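Local coordinates for protein receptor-type adenylate cyclase GRESAG 4.1 (Trypanosoma brucei, PDB 1FX2) that catalyses the conversion of ATP into cyclic AMP and diphosphate, here represented by its class III catalytic domain, predicted to be cytoplasmic, at residues A[21-26]-A[60-65]; A[28-33]-A[96-101]; A[42-47]-A[86-91]; A[169-172]-A[176-179]. All coordinates share one frame; numbering follows the deposited sequence.

Interaction 1. Residues A[21-26]-A[60-65]; sequences ESSTAL and VGDSFM. With SO4 (sulfate ion), chain B.
S23 and D62 meet through one short hydrogen bond, a compact example of how a helix start can be tied to a hairpin turn. The hydroxyl OG of S23 donates to OD1 of D62 over 2.6 Å. It comes from above the carboxylate plane, 37° out of it, and S23 CB follows at 3.3 Å from the same oxygen. On the S23 side, OG stands anti to the backbone nitrogen (chi1 -162°), which swings it off the first turn of helix 23-29 toward the carboxylate. The other carboxylate oxygen, OD2, is taken by the backbone N of I20, so both oxygens of D62 are held. D62 and D19 are predicted magnesium ligands, and S63 OG in turn bonds D19. The type II' turn from V60 to S63, with G61 at positive phi, carries D62 at the tip of the hairpin, facing S23.

Away from this tight point the contact is loose and partly open to solvent. There S22 N meets sulfate O3 at 2.9 Å in an almost straight bond (175°), and R135 and R228 also hold this anion, which probably came from the crystallisation liquor.

Helix 34-51 packs V38 and H41 against D62, helix 94-109 covers L26 with L95 and Y99, and strand 63-68 runs on between strands 55-60 and 13-20.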
# COMPACT_ATOMS: atom_id res chain seq x y z
N GLU A 21 14.17 14.26 -12.47
CA GLU A 21 13.06 14.22 -13.45
C GLU A 21 13.39 15.24 -14.55
O GLU A 21 13.81 16.37 -14.28
CB GLU A 21 11.75 14.64 -12.77
CG GLU A 21 10.56 14.69 -13.78
CD GLU A 21 9.25 15.16 -13.16
OE1 GLU A 21 8.82 16.31 -13.35
OE2 GLU A 21 8.60 14.31 -12.56
N SER A 22 13.06 14.85 -15.79
CA SER A 22 13.21 15.64 -17.03
C SER A 22 14.65 16.04 -17.33
O SER A 22 14.89 17.11 -17.84
CB SER A 22 12.29 16.87 -16.96
OG SER A 22 10.99 16.52 -16.59
N SER A 23 15.59 15.16 -16.99
CA SER A 23 17.01 15.45 -17.19
C SER A 23 17.33 15.75 -18.69
O SER A 23 18.02 16.74 -18.99
CB SER A 23 17.81 14.20 -16.62
OG SER A 23 19.11 14.60 -16.41
N THR A 24 16.77 15.05 -19.68
CA THR A 24 17.00 15.35 -21.08
C THR A 24 16.62 16.75 -21.38
O THR A 24 17.32 17.55 -22.00
CB THR A 24 16.20 14.45 -22.15
OG1 THR A 24 17.06 13.41 -22.55
CG2 THR A 24 15.82 15.17 -23.51
N ALA A 25 15.39 17.13 -21.01
CA ALA A 25 14.95 18.43 -21.35
C ALA A 25 15.66 19.55 -20.67
O ALA A 25 15.89 20.63 -21.21
CB ALA A 25 13.44 18.54 -21.07
N LEU A 26 16.05 19.31 -19.43
CA LEU A 26 16.82 20.31 -18.72
C LEU A 26 18.25 20.52 -19.31
O LEU A 26 18.75 21.66 -19.36
CB LEU A 26 16.97 19.94 -17.21
CG LEU A 26 15.64 20.01 -16.42
CD1 LEU A 26 15.95 19.57 -14.97
CD2 LEU A 26 15.09 21.49 -16.37
N VAL A 60 24.87 6.19 -12.81
CA VAL A 60 24.88 6.24 -14.29
C VAL A 60 24.25 7.59 -14.60
O VAL A 60 23.04 7.74 -14.35
CB VAL A 60 23.98 5.11 -14.83
CG1 VAL A 60 23.90 5.13 -16.32
CG2 VAL A 60 24.56 3.72 -14.39
N GLY A 61 24.99 8.58 -15.16
CA GLY A 61 24.37 9.89 -15.39
C GLY A 61 24.01 10.47 -14.06
O GLY A 61 24.85 10.61 -13.16
N ASP A 62 22.76 10.92 -13.93
CA ASP A 62 22.39 11.41 -12.62
C ASP A 62 21.62 10.33 -11.85
O ASP A 62 21.12 10.66 -10.76
CB ASP A 62 21.50 12.69 -12.73
CG ASP A 62 20.25 12.51 -13.65
OD1 ASP A 62 20.25 12.88 -14.84
OD2 ASP A 62 19.25 11.83 -13.21
N SER A 63 21.55 9.13 -12.32
CA SER A 63 20.81 8.08 -11.61
C SER A 63 21.70 7.44 -10.55
O SER A 63 22.73 6.82 -10.91
CB SER A 63 20.38 7.02 -12.58
OG SER A 63 19.74 7.50 -13.82
N PHE A 64 21.26 7.44 -9.30
CA PHE A 64 22.00 6.73 -8.21
C PHE A 64 21.29 5.41 -7.90
O PHE A 64 20.04 5.30 -7.96
CB PHE A 64 22.05 7.54 -6.88
CG PHE A 64 23.18 8.48 -6.79
CD1 PHE A 64 23.11 9.71 -7.41
CD2 PHE A 64 24.32 8.17 -6.06
CE1 PHE A 64 24.17 10.58 -7.29
CE2 PHE A 64 25.36 9.01 -5.94
CZ PHE A 64 25.31 10.27 -6.56
N MET A 65 22.13 4.41 -7.57
CA MET A 65 21.63 3.12 -6.98
C MET A 65 22.38 3.04 -5.67
O MET A 65 23.62 2.97 -5.63
CB MET A 65 21.90 1.92 -7.90
CG MET A 65 21.40 0.62 -7.22
SD MET A 65 21.95 -0.73 -8.33
CE MET A 65 21.49 -2.20 -7.36
S SO4 B . 12.15 11.45 -17.32
O1 SO4 B . 12.22 12.28 -18.50
O2 SO4 B . 13.35 10.65 -17.10
O3 SO4 B . 11.85 12.27 -16.17
O4 SO4 B . 11.00 10.53 -17.51

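Interaction 2. Residues A[28-33]-A[96-101]; sequences AAHPDL and DDSYRE
The hydroxyl OG of S98 is the polar centre of this contact, held by H30 from across the gap and, more weakly, by the backbone O of A94 one helical turn earlier. NE2 of H30 lies 2.7 Å from S98 OG, with the oxygen at the edge of the imidazole, near the ring plane. At 162° the bond is fairly straight, and either partner could be the donor. The imidazole reaches across because H30 is the first residue to leave helical geometry at the end of helix 23-29, and its CG stands anti to the carbonyl carbon (chi1 -54°). A29, the preceding residue, lays its CB over the centre of one face of the ring, 3.7 Å above the plane. Ring rotation is thus limited by a methyl on a face as well as by the bond at the rim.

The serine side is a regular helix whose outer surface carries a second polar pair. NH2 of R100 forms a salt bridge with OD1 of D97 at 2.9 Å, and the carboxylate oxygen lies 25° out of the guanidinium plane. Y125 adds a cation-pi contact to R100.

Helix 94-109 belongs to a segment inserted between helix 71-87 and strand 134-141, elements that follow each other more directly in the basic beta-alpha-beta-beta-alpha-beta core of class III cyclases. This segment is consistent with the helical insertion described for trypanosomal cyclases, and the H30-S98 bond joins it to the end of helix 23-29.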
# COMPACT_ATOMS: atom_id res chain seq x y z
N ALA A 28 18.93 20.05 -22.37
CA ALA A 28 18.78 20.75 -23.67
C ALA A 28 18.57 22.21 -23.48
O ALA A 28 19.12 23.06 -24.26
CB ALA A 28 17.62 20.18 -24.47
N ALA A 29 17.79 22.61 -22.49
CA ALA A 29 17.51 24.01 -22.23
C ALA A 29 18.58 24.77 -21.48
O ALA A 29 18.79 25.96 -21.74
CB ALA A 29 16.19 24.13 -21.39
N HIS A 30 19.35 24.08 -20.64
CA HIS A 30 20.31 24.73 -19.76
C HIS A 30 21.65 24.02 -19.76
O HIS A 30 22.21 23.63 -18.74
CB HIS A 30 19.76 24.68 -18.33
CG HIS A 30 18.37 25.24 -18.21
ND1 HIS A 30 18.05 26.54 -18.59
CD2 HIS A 30 17.21 24.66 -17.82
CE1 HIS A 30 16.74 26.72 -18.44
NE2 HIS A 30 16.21 25.60 -17.97
N PRO A 31 22.27 23.95 -20.94
CA PRO A 31 23.57 23.25 -21.00
C PRO A 31 24.72 23.93 -20.24
O PRO A 31 25.67 23.26 -19.84
CB PRO A 31 23.89 23.23 -22.53
CG PRO A 31 23.23 24.51 -22.97
CD PRO A 31 21.86 24.47 -22.28
N ASP A 32 24.60 25.21 -19.96
CA ASP A 32 25.60 25.93 -19.21
C ASP A 32 25.32 25.93 -17.68
O ASP A 32 26.16 26.29 -16.89
CB ASP A 32 25.64 27.37 -19.71
CG ASP A 32 26.29 27.50 -21.09
OD1 ASP A 32 27.00 26.57 -21.55
OD2 ASP A 32 26.11 28.57 -21.70
N LEU A 33 24.21 25.38 -17.28
CA LEU A 33 23.88 25.32 -15.82
C LEU A 33 23.92 23.88 -15.34
O LEU A 33 24.26 23.64 -14.21
CB LEU A 33 22.44 25.84 -15.52
CG LEU A 33 21.99 27.21 -15.98
CD1 LEU A 33 20.47 27.36 -15.65
CD2 LEU A 33 22.86 28.20 -15.20
N ASP A 96 13.51 25.93 -12.05
CA ASP A 96 12.12 26.02 -11.55
C ASP A 96 11.20 26.55 -12.65
O ASP A 96 10.10 26.05 -12.85
CB ASP A 96 12.09 26.89 -10.32
CG ASP A 96 12.72 26.19 -9.14
OD1 ASP A 96 13.92 26.35 -8.87
OD2 ASP A 96 11.98 25.36 -8.53
N ASP A 97 11.68 27.56 -13.39
CA ASP A 97 10.84 28.05 -14.51
C ASP A 97 10.60 26.97 -15.51
O ASP A 97 9.47 26.83 -15.99
CB ASP A 97 11.59 29.23 -15.22
CG ASP A 97 11.60 30.50 -14.39
OD1 ASP A 97 10.93 30.61 -13.37
OD2 ASP A 97 12.38 31.40 -14.76
N SER A 98 11.62 26.15 -15.84
CA SER A 98 11.40 25.05 -16.80
C SER A 98 10.38 24.02 -16.26
O SER A 98 9.46 23.66 -17.00
CB SER A 98 12.68 24.27 -17.08
OG SER A 98 13.53 25.13 -17.91
N TYR A 99 10.48 23.60 -15.01
CA TYR A 99 9.51 22.63 -14.54
C TYR A 99 8.12 23.18 -14.57
O TYR A 99 7.21 22.40 -14.87
CB TYR A 99 9.86 22.23 -13.10
CG TYR A 99 11.00 21.17 -13.00
CD1 TYR A 99 12.14 21.46 -12.20
CD2 TYR A 99 10.89 19.90 -13.62
CE1 TYR A 99 13.13 20.50 -12.03
CE2 TYR A 99 11.89 18.94 -13.45
CZ TYR A 99 12.98 19.28 -12.63
OH TYR A 99 13.98 18.33 -12.41
N ARG A 100 7.94 24.44 -14.17
CA ARG A 100 6.62 25.03 -14.20
C ARG A 100 6.05 25.10 -15.63
O ARG A 100 4.90 24.74 -15.81
CB ARG A 100 6.64 26.38 -13.50
CG ARG A 100 6.82 26.18 -12.01
CD ARG A 100 6.74 27.47 -11.24
NE ARG A 100 7.97 28.24 -11.47
CZ ARG A 100 8.52 29.08 -10.62
NH1 ARG A 100 7.91 29.38 -9.47
NH2 ARG A 100 9.68 29.63 -10.96
N GLU A 101 6.90 25.50 -16.60
CA GLU A 101 6.42 25.55 -17.99
C GLU A 101 6.03 24.17 -18.45
O GLU A 101 5.04 23.98 -19.19
CB GLU A 101 7.51 26.16 -18.87
CG GLU A 101 7.72 27.61 -18.70
CD GLU A 101 9.10 28.12 -19.21
OE1 GLU A 101 9.82 27.33 -19.89
OE2 GLU A 101 9.47 29.31 -18.93

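Interaction 3. Residues A[42-47]-A[86-91]; sequences HRMVRS and LHHDWG
M44 puts its terminal methyl against two aromatic residues at once, a worked case of a methionine in mid-helix packing on the residues that follow another helix's end. CE lies over one face of the H88 imidazole, 4.0 Å from the ring centroid and 17° off the normal, a CH-pi contact. SD approaches more obliquely, with H88 ND1 3.8 Å away. The same methyl touches W90 CH2 at 3.6 Å. The methionine chain is bent at its last torsion (chi3 -76°), which brings CE back over the imidazole.

The two rings also brace each other: H88 CD2 stands over the centre of the W90 ring, 3.4 Å above its plane, while W90 CD2 lies at the edge of the imidazole. Helices 34-51 and 71-87 are the two helices of the beta-alpha-beta-beta-alpha-beta core of the class III cyclase fold, and M44 bridges the first to the loop that leaves the second.

Further out, W90 NE1 bonds the backbone O of F85, and F85 also packs on M44. An Asx turn shapes the loop, D89 OD1 accepting from G91 N at 2.8 Å. N130 ND2 reaches L86 O, and L86, F85 and N130 line the pocket occupied by a dithiothreitol molecule.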
# COMPACT_ATOMS: atom_id res chain seq x y z
N HIS A 42 25.26 15.51 -6.97
CA HIS A 42 26.07 14.35 -6.53
C HIS A 42 26.76 14.60 -5.19
O HIS A 42 26.88 13.70 -4.37
CB HIS A 42 27.11 14.03 -7.60
CG HIS A 42 26.62 13.18 -8.72
ND1 HIS A 42 25.43 13.40 -9.37
CD2 HIS A 42 27.18 12.11 -9.34
CE1 HIS A 42 25.27 12.52 -10.35
NE2 HIS A 42 26.32 11.71 -10.34
N ARG A 43 27.28 15.82 -4.99
CA ARG A 43 27.92 16.06 -3.72
C ARG A 43 26.94 15.93 -2.55
O ARG A 43 27.25 15.35 -1.51
CB ARG A 43 28.53 17.47 -3.74
CG ARG A 43 29.72 17.58 -4.60
CD ARG A 43 30.39 18.92 -4.25
NE ARG A 43 29.53 20.09 -4.54
CZ ARG A 43 29.50 20.69 -5.74
NH1 ARG A 43 30.26 20.22 -6.74
NH2 ARG A 43 28.86 21.83 -5.88
N MET A 44 25.70 16.46 -2.72
CA MET A 44 24.70 16.35 -1.64
C MET A 44 24.28 14.89 -1.43
O MET A 44 24.20 14.46 -0.28
CB MET A 44 23.50 17.22 -1.92
CG MET A 44 23.85 18.72 -1.81
SD MET A 44 22.37 19.77 -1.88
CE MET A 44 22.06 19.68 -3.71
N VAL A 45 24.02 14.16 -2.52
CA VAL A 45 23.61 12.74 -2.34
C VAL A 45 24.75 11.97 -1.64
O VAL A 45 24.49 11.22 -0.72
CB VAL A 45 23.20 12.11 -3.72
CG1 VAL A 45 22.95 10.63 -3.51
CG2 VAL A 45 21.92 12.83 -4.28
N ARG A 46 26.01 12.19 -2.06
CA ARG A 46 27.10 11.44 -1.48
C ARG A 46 27.34 11.82 -0.07
O ARG A 46 27.67 10.91 0.75
CB ARG A 46 28.32 11.55 -2.35
CG ARG A 46 28.17 10.79 -3.62
CD ARG A 46 29.32 10.96 -4.61
NE ARG A 46 29.18 10.03 -5.67
CZ ARG A 46 29.58 10.23 -6.90
NH1 ARG A 46 30.12 11.43 -7.28
NH2 ARG A 46 29.64 9.20 -7.67
N SER A 47 27.11 13.08 0.31
CA SER A 47 27.22 13.46 1.70
C SER A 47 26.22 12.68 2.55
O SER A 47 26.53 12.24 3.71
CB SER A 47 26.95 14.95 1.84
OG SER A 47 26.99 15.32 3.17
N LEU A 86 15.85 21.10 -1.37
CA LEU A 86 14.95 22.25 -1.28
C LEU A 86 15.71 23.44 -0.66
O LEU A 86 15.57 24.61 -1.07
CB LEU A 86 13.75 21.87 -0.38
CG LEU A 86 12.89 23.09 0.03
CD1 LEU A 86 12.05 23.60 -1.23
CD2 LEU A 86 11.82 22.52 1.04
N HIS A 87 16.59 23.12 0.29
CA HIS A 87 17.32 24.19 1.00
C HIS A 87 18.50 24.75 0.26
O HIS A 87 18.87 25.91 0.45
CB HIS A 87 17.79 23.69 2.35
CG HIS A 87 16.67 23.21 3.23
ND1 HIS A 87 16.87 22.28 4.24
CD2 HIS A 87 15.34 23.43 3.17
CE1 HIS A 87 15.69 21.97 4.76
NE2 HIS A 87 14.75 22.65 4.15
N HIS A 88 19.02 23.98 -0.68
CA HIS A 88 20.19 24.39 -1.45
C HIS A 88 19.96 25.64 -2.32
O HIS A 88 18.95 25.78 -2.90
CB HIS A 88 20.62 23.22 -2.37
CG HIS A 88 21.85 23.46 -3.15
ND1 HIS A 88 23.11 23.41 -2.55
CD2 HIS A 88 22.04 23.70 -4.47
CE1 HIS A 88 24.01 23.63 -3.51
NE2 HIS A 88 23.40 23.81 -4.67
N ASP A 89 20.98 26.50 -2.39
CA ASP A 89 20.92 27.67 -3.27
C ASP A 89 21.51 27.24 -4.62
O ASP A 89 22.71 27.03 -4.81
CB ASP A 89 21.76 28.79 -2.69
CG ASP A 89 21.72 30.03 -3.58
OD1 ASP A 89 21.07 30.03 -4.65
OD2 ASP A 89 22.31 31.03 -3.17
N TRP A 90 20.63 27.08 -5.57
CA TRP A 90 20.99 26.65 -6.92
C TRP A 90 21.54 27.78 -7.78
O TRP A 90 22.00 27.52 -8.90
CB TRP A 90 19.75 25.98 -7.62
CG TRP A 90 19.29 24.73 -6.92
CD1 TRP A 90 18.37 24.67 -5.95
CD2 TRP A 90 19.84 23.42 -7.06
NE1 TRP A 90 18.28 23.41 -5.44
CE2 TRP A 90 19.18 22.60 -6.10
CE3 TRP A 90 20.84 22.88 -7.90
CZ2 TRP A 90 19.48 21.24 -5.95
CZ3 TRP A 90 21.15 21.52 -7.75
CH2 TRP A 90 20.46 20.72 -6.78
N GLY A 91 21.39 29.00 -7.27
CA GLY A 91 21.98 30.16 -7.99
C GLY A 91 21.27 30.51 -9.28
O GLY A 91 21.79 31.33 -10.03

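Interaction 4. Residues A[169-172]-A[176-179]; sequences SVAN and VLMT
L177 meets V170 and A171 without any flat group taking part: neither ring nor amide offers a face or an edge here, and the contact is made of methyl and methine carbons. It lies in the return of a beta-alpha-beta crossover, in which strand 134-141 leads through a small hairpin and helix 159-169 to the neighbouring parallel strand 176-179. The loop 169-172 follows that helix and turns back over the first residues of the new strand.

From the strand, L177 points toward the loop with its chain extended (chi2 -179°), and this puts CD1 forward as the touching branch. A171 answers with its one methyl: CB lies 3.7 Å from L177 CD1, and 3.8 Å from L177 CG. V170 comes in from the side, its side chain crossing that of L177 at about a right angle.

The buried leucine is further enclosed by T167 of helix 159-169 and by L227. Its backbone pairs with V136 and I138 of strand 134-141, while V170 makes a backbone bond to R228. The neighbours of L177 along the strand, V176 and M178, pack toward helix 71-87 instead, following the alternation of a sheet. At the loop end of the contact, V170 CG2, the methyl that stands between its own backbone nitrogen and carbonyl carbon, reaches to 3.7 Å from CD1 of L177.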
# COMPACT_ATOMS: atom_id res chain seq x y z
N SER A 169 10.74 4.54 -10.97
CA SER A 169 10.41 5.08 -12.29
C SER A 169 9.04 5.70 -12.41
O SER A 169 8.82 6.54 -13.32
CB SER A 169 10.68 4.01 -13.35
OG SER A 169 9.63 3.06 -13.37
N VAL A 170 8.09 5.30 -11.56
CA VAL A 170 6.77 5.89 -11.64
C VAL A 170 6.60 7.08 -10.71
O VAL A 170 5.52 7.70 -10.72
CB VAL A 170 5.65 4.87 -11.33
CG1 VAL A 170 5.79 3.72 -12.40
CG2 VAL A 170 5.60 4.34 -9.89
N ALA A 171 7.60 7.39 -9.89
CA ALA A 171 7.48 8.56 -9.04
C ALA A 171 7.67 9.87 -9.77
O ALA A 171 8.40 9.95 -10.75
CB ALA A 171 8.56 8.48 -7.91
N ASN A 172 7.00 10.90 -9.23
CA ASN A 172 7.18 12.24 -9.75
C ASN A 172 8.45 12.85 -9.15
O ASN A 172 8.97 12.45 -8.11
CB ASN A 172 5.94 13.10 -9.34
CG ASN A 172 4.75 12.75 -10.16
OD1 ASN A 172 4.68 13.11 -11.36
ND2 ASN A 172 3.87 11.90 -9.57
N VAL A 176 8.90 10.63 -3.11
CA VAL A 176 9.60 9.42 -2.66
C VAL A 176 8.54 8.34 -2.47
O VAL A 176 7.57 8.52 -1.72
CB VAL A 176 10.30 9.65 -1.28
CG1 VAL A 176 10.97 8.31 -0.80
CG2 VAL A 176 11.40 10.78 -1.45
N LEU A 177 8.68 7.24 -3.23
CA LEU A 177 7.78 6.09 -3.07
C LEU A 177 8.51 4.94 -2.42
O LEU A 177 9.71 4.69 -2.69
CB LEU A 177 7.34 5.60 -4.46
CG LEU A 177 6.52 6.66 -5.24
CD1 LEU A 177 6.09 6.03 -6.63
CD2 LEU A 177 5.28 7.17 -4.49
N MET A 178 7.80 4.24 -1.56
CA MET A 178 8.32 3.05 -0.91
C MET A 178 7.33 1.92 -1.17
O MET A 178 6.09 2.14 -1.09
CB MET A 178 8.41 3.24 0.63
CG MET A 178 9.23 4.44 1.20
SD MET A 178 8.83 4.67 3.01
CE MET A 178 8.54 3.20 3.22
N THR A 179 7.82 0.72 -1.41
CA THR A 179 6.86 -0.39 -1.52
C THR A 179 6.37 -0.73 -0.13
O THR A 179 6.98 -0.38 0.89
CB THR A 179 7.58 -1.67 -2.08
OG1 THR A 179 8.69 -1.94 -1.18
CG2 THR A 179 8.15 -1.37 -3.50

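In the fold
Taken together, the four contacts show how chemistry follows position. Interaction 4 is the buried, wholly apolar one, near the centre of the chain; interactions 1 and 3 lie at the surface, and interaction 2 is partly buried. Interactions 1 and 2 share helix 23-29, each using one hydrogen bond of a hydroxyl, and they touch where Y99 OH bonds E21 O and where L26 packs on S98. Interaction 3 replaces polar bonding with sulfur and methyl packing on rings, and meets interaction 1 through H42 and V45 against F64. Interactions 1 and 4 reach the same sheet, whereas interactions 2 and 4 stay about 8 Å apart at their nearest atoms.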